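Local coordinates for protein isoflavone reductase (Medicago sativa, PDB 2GAS) that reduces achiral isoflavones to chiral isoflavanones with NADPH, a late step in the biosynthesis of the alfalfa phytoalexin medicarpin, at residues L163-R173 against Q223-E231. Residues are numbered along the deposited sequence; the frame is centred on the assembly and turned at random.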
# COMPACT_ATOMS: atom_id res chain seq x y z
N LEU A 163 12.53 -11.58 2.30
CA LEU A 163 12.36 -11.98 3.70
C LEU A 163 12.85 -10.90 4.66
O LEU A 163 13.49 -11.20 5.68
CB LEU A 163 13.11 -13.30 3.96
CG LEU A 163 12.34 -14.60 3.69
CD1 LEU A 163 11.69 -14.56 2.32
CD2 LEU A 163 13.31 -15.78 3.79
N ALA A 164 12.55 -9.65 4.32
CA ALA A 164 12.94 -8.50 5.13
C ALA A 164 14.43 -8.44 5.44
O ALA A 164 14.82 -8.01 6.53
CB ALA A 164 12.14 -8.50 6.43
N GLN A 165 15.26 -8.86 4.50
CA GLN A 165 16.71 -8.84 4.69
C GLN A 165 17.34 -7.65 3.98
O GLN A 165 16.96 -7.31 2.86
CB GLN A 165 17.34 -10.12 4.12
CG GLN A 165 16.83 -11.41 4.73
CD GLN A 165 17.12 -11.50 6.22
OE1 GLN A 165 16.23 -11.38 7.05
NE2 GLN A 165 18.39 -11.70 6.55
N LEU A 166 18.31 -7.01 4.63
CA LEU A 166 19.01 -5.86 4.06
C LEU A 166 19.91 -6.25 2.88
O LEU A 166 20.51 -7.33 2.88
CB LEU A 166 19.85 -5.17 5.13
CG LEU A 166 19.12 -4.52 6.31
CD1 LEU A 166 20.14 -3.95 7.28
CD2 LEU A 166 18.19 -3.43 5.80
N ASP A 167 19.99 -5.37 1.89
CA ASP A 167 20.82 -5.59 0.71
C ASP A 167 20.59 -6.94 0.04
O ASP A 167 21.54 -7.67 -0.27
CB ASP A 167 22.31 -5.45 1.07
CG ASP A 167 22.65 -4.07 1.59
OD1 ASP A 167 22.38 -3.08 0.88
OD2 ASP A 167 23.18 -3.98 2.72
N ALA A 168 19.32 -7.27 -0.18
CA ALA A 168 18.94 -8.52 -0.83
C ALA A 168 17.64 -8.27 -1.58
O ALA A 168 16.75 -7.60 -1.07
CB ALA A 168 18.75 -9.61 0.20
N THR A 169 17.55 -8.79 -2.80
CA THR A 169 16.35 -8.61 -3.61
C THR A 169 15.51 -9.87 -3.62
O THR A 169 14.28 -9.81 -3.70
CB THR A 169 16.69 -8.22 -5.06
OG1 THR A 169 17.53 -9.23 -5.64
CG2 THR A 169 17.41 -6.89 -5.10
N ASP A 170 16.17 -11.02 -3.53
CA ASP A 170 15.47 -12.30 -3.53
C ASP A 170 15.60 -13.00 -2.18
O ASP A 170 16.43 -12.61 -1.36
CB ASP A 170 16.03 -13.19 -4.65
CG ASP A 170 15.49 -12.82 -6.02
OD1 ASP A 170 15.10 -11.64 -6.20
OD2 ASP A 170 15.47 -13.69 -6.91
N PRO A 171 14.79 -14.04 -1.94
CA PRO A 171 14.86 -14.75 -0.66
C PRO A 171 16.22 -15.39 -0.43
O PRO A 171 16.77 -16.03 -1.32
CB PRO A 171 13.76 -15.80 -0.78
CG PRO A 171 12.78 -15.18 -1.73
CD PRO A 171 13.70 -14.57 -2.77
N PRO A 172 16.78 -15.23 0.78
CA PRO A 172 18.09 -15.81 1.08
C PRO A 172 17.94 -17.32 1.12
O PRO A 172 16.92 -17.84 1.58
CB PRO A 172 18.41 -15.23 2.45
CG PRO A 172 17.05 -15.17 3.10
CD PRO A 172 16.19 -14.61 1.98
N ARG A 173 18.96 -18.03 0.65
CA ARG A 173 18.89 -19.48 0.64
C ARG A 173 19.88 -20.14 1.59
O ARG A 173 19.91 -21.36 1.71
CB ARG A 173 19.14 -19.99 -0.78
CG ARG A 173 18.20 -19.38 -1.81
CD ARG A 173 18.61 -19.75 -3.22
NE ARG A 173 18.06 -21.03 -3.65
CZ ARG A 173 16.86 -21.18 -4.21
NH1 ARG A 173 16.08 -20.14 -4.40
NH2 ARG A 173 16.46 -22.39 -4.57
N GLN A 223 7.84 -13.85 11.54
CA GLN A 223 9.03 -14.04 10.71
C GLN A 223 9.52 -15.48 10.79
O GLN A 223 10.02 -16.04 9.81
CB GLN A 223 10.13 -13.06 11.12
CG GLN A 223 11.36 -13.13 10.22
CD GLN A 223 11.11 -12.59 8.82
OE1 GLN A 223 9.96 -12.47 8.38
NE2 GLN A 223 12.19 -12.29 8.10
N ASN A 224 9.38 -16.10 11.96
CA ASN A 224 9.81 -17.49 12.13
C ASN A 224 8.95 -18.39 11.24
O ASN A 224 9.45 -19.36 10.67
CB ASN A 224 9.68 -17.92 13.59
CG ASN A 224 10.80 -17.38 14.47
OD1 ASN A 224 10.68 -17.35 15.70
ND2 ASN A 224 11.88 -16.96 13.85
N GLU A 225 7.66 -18.08 11.15
CA GLU A 225 6.75 -18.86 10.31
C GLU A 225 7.08 -18.66 8.83
O GLU A 225 7.00 -19.60 8.04
CB GLU A 225 5.30 -18.47 10.62
CG GLU A 225 4.83 -19.01 11.97
CD GLU A 225 3.48 -18.46 12.40
OE1 GLU A 225 2.82 -19.10 13.24
OE2 GLU A 225 3.08 -17.38 11.91
N VAL A 226 7.44 -17.44 8.45
CA VAL A 226 7.80 -17.13 7.07
C VAL A 226 9.04 -17.94 6.69
O VAL A 226 9.09 -18.60 5.64
CB VAL A 226 8.11 -15.62 6.89
CG1 VAL A 226 8.80 -15.37 5.55
CG2 VAL A 226 6.82 -14.81 6.96
N ILE A 227 10.05 -17.89 7.55
CA ILE A 227 11.30 -18.61 7.31
C ILE A 227 11.08 -20.12 7.23
O ILE A 227 11.65 -20.79 6.36
CB ILE A 227 12.33 -18.28 8.42
CG1 ILE A 227 12.76 -16.82 8.31
CG2 ILE A 227 13.54 -19.21 8.32
CD1 ILE A 227 13.61 -16.33 9.46
N ALA A 228 10.25 -20.67 8.11
CA ALA A 228 9.97 -22.10 8.09
C ALA A 228 9.26 -22.48 6.79
O ALA A 228 9.50 -23.54 6.22
CB ALA A 228 9.11 -22.48 9.30
N LEU A 229 8.37 -21.61 6.31
CA LEU A 229 7.65 -21.85 5.07
C LEU A 229 8.63 -21.92 3.89
O LEU A 229 8.56 -22.82 3.05
CB LEU A 229 6.63 -20.72 4.83
CG LEU A 229 5.86 -20.76 3.51
CD1 LEU A 229 5.12 -22.08 3.39
CD2 LEU A 229 4.88 -19.59 3.44
N TRP A 230 9.55 -20.96 3.84
CA TRP A 230 10.55 -20.90 2.77
C TRP A 230 11.48 -22.11 2.83
O TRP A 230 11.81 -22.70 1.81
CB TRP A 230 11.35 -19.60 2.89
CG TRP A 230 12.46 -19.45 1.89
CD1 TRP A 230 13.79 -19.27 2.16
CD2 TRP A 230 12.35 -19.44 0.46
NE1 TRP A 230 14.51 -19.13 1.00
CE2 TRP A 230 13.65 -19.23 -0.06
CE3 TRP A 230 11.27 -19.57 -0.44
CZ2 TRP A 230 13.90 -19.16 -1.44
CZ3 TRP A 230 11.53 -19.50 -1.81
CH2 TRP A 230 12.83 -19.30 -2.29
N GLU A 231 11.90 -22.48 4.04
CA GLU A 231 12.78 -23.64 4.20
C GLU A 231 12.15 -24.89 3.64
O GLU A 231 12.83 -25.72 3.02
CB GLU A 231 13.10 -23.84 5.68
CG GLU A 231 14.16 -22.90 6.19
CD GLU A 231 14.37 -23.03 7.67
OE1 GLU A 231 15.46 -22.62 8.14
OE2 GLU A 231 13.45 -23.52 8.36
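W230 and, two turns earlier at the start of helix 223-234, Q223 hold the loop between helix 156-160 and strand 175-179, away from the five-stranded parallel Rossmann sheet of this NmrA-type reductase and from its probable NADP(+)-binding residues. The loop starts from a Schellman motif that ends the preceding helix, with L163 at positive phi as the C-prime residue; its backbone oxygen takes a hydrogen bond from Q223 NE2 (3.0 Å). L163 O lies in the amide plane of Q223, whereas the donor stands above the carbonyl plane, and the N-H...O angle is well short of straight, which marks a bent bond.

From CB, which points toward the loop, the W230 side chain runs with CG anti to the backbone N (chi1 177°), and the indole extends from the helix to the loop. CD1 meets L163 CD2 at 3.9 Å, while L163 CG touches V226 CG1. Next, NE1 donates to P172 O at 2.8 Å, the oxygen lying near the ring plane but tilted from it. Over one face of the six-membered ring sits P171 CB, 3.8 Å from the centroid and 27° off the normal, which fits a CH-pi contact. L303 and F306 add further packing around P171 and W230. A leucine in place of W230 would probably leave P172 O without its indole donor and P171 CB without the aromatic face it packs on. The guanidinium of R173, bonded by NH1 to F306 O and by NH2 to V307 O, is turned 87° to the indole plane; at the ring edge, near its plane, NH1 lies 3.8 Å from W230 CZ2.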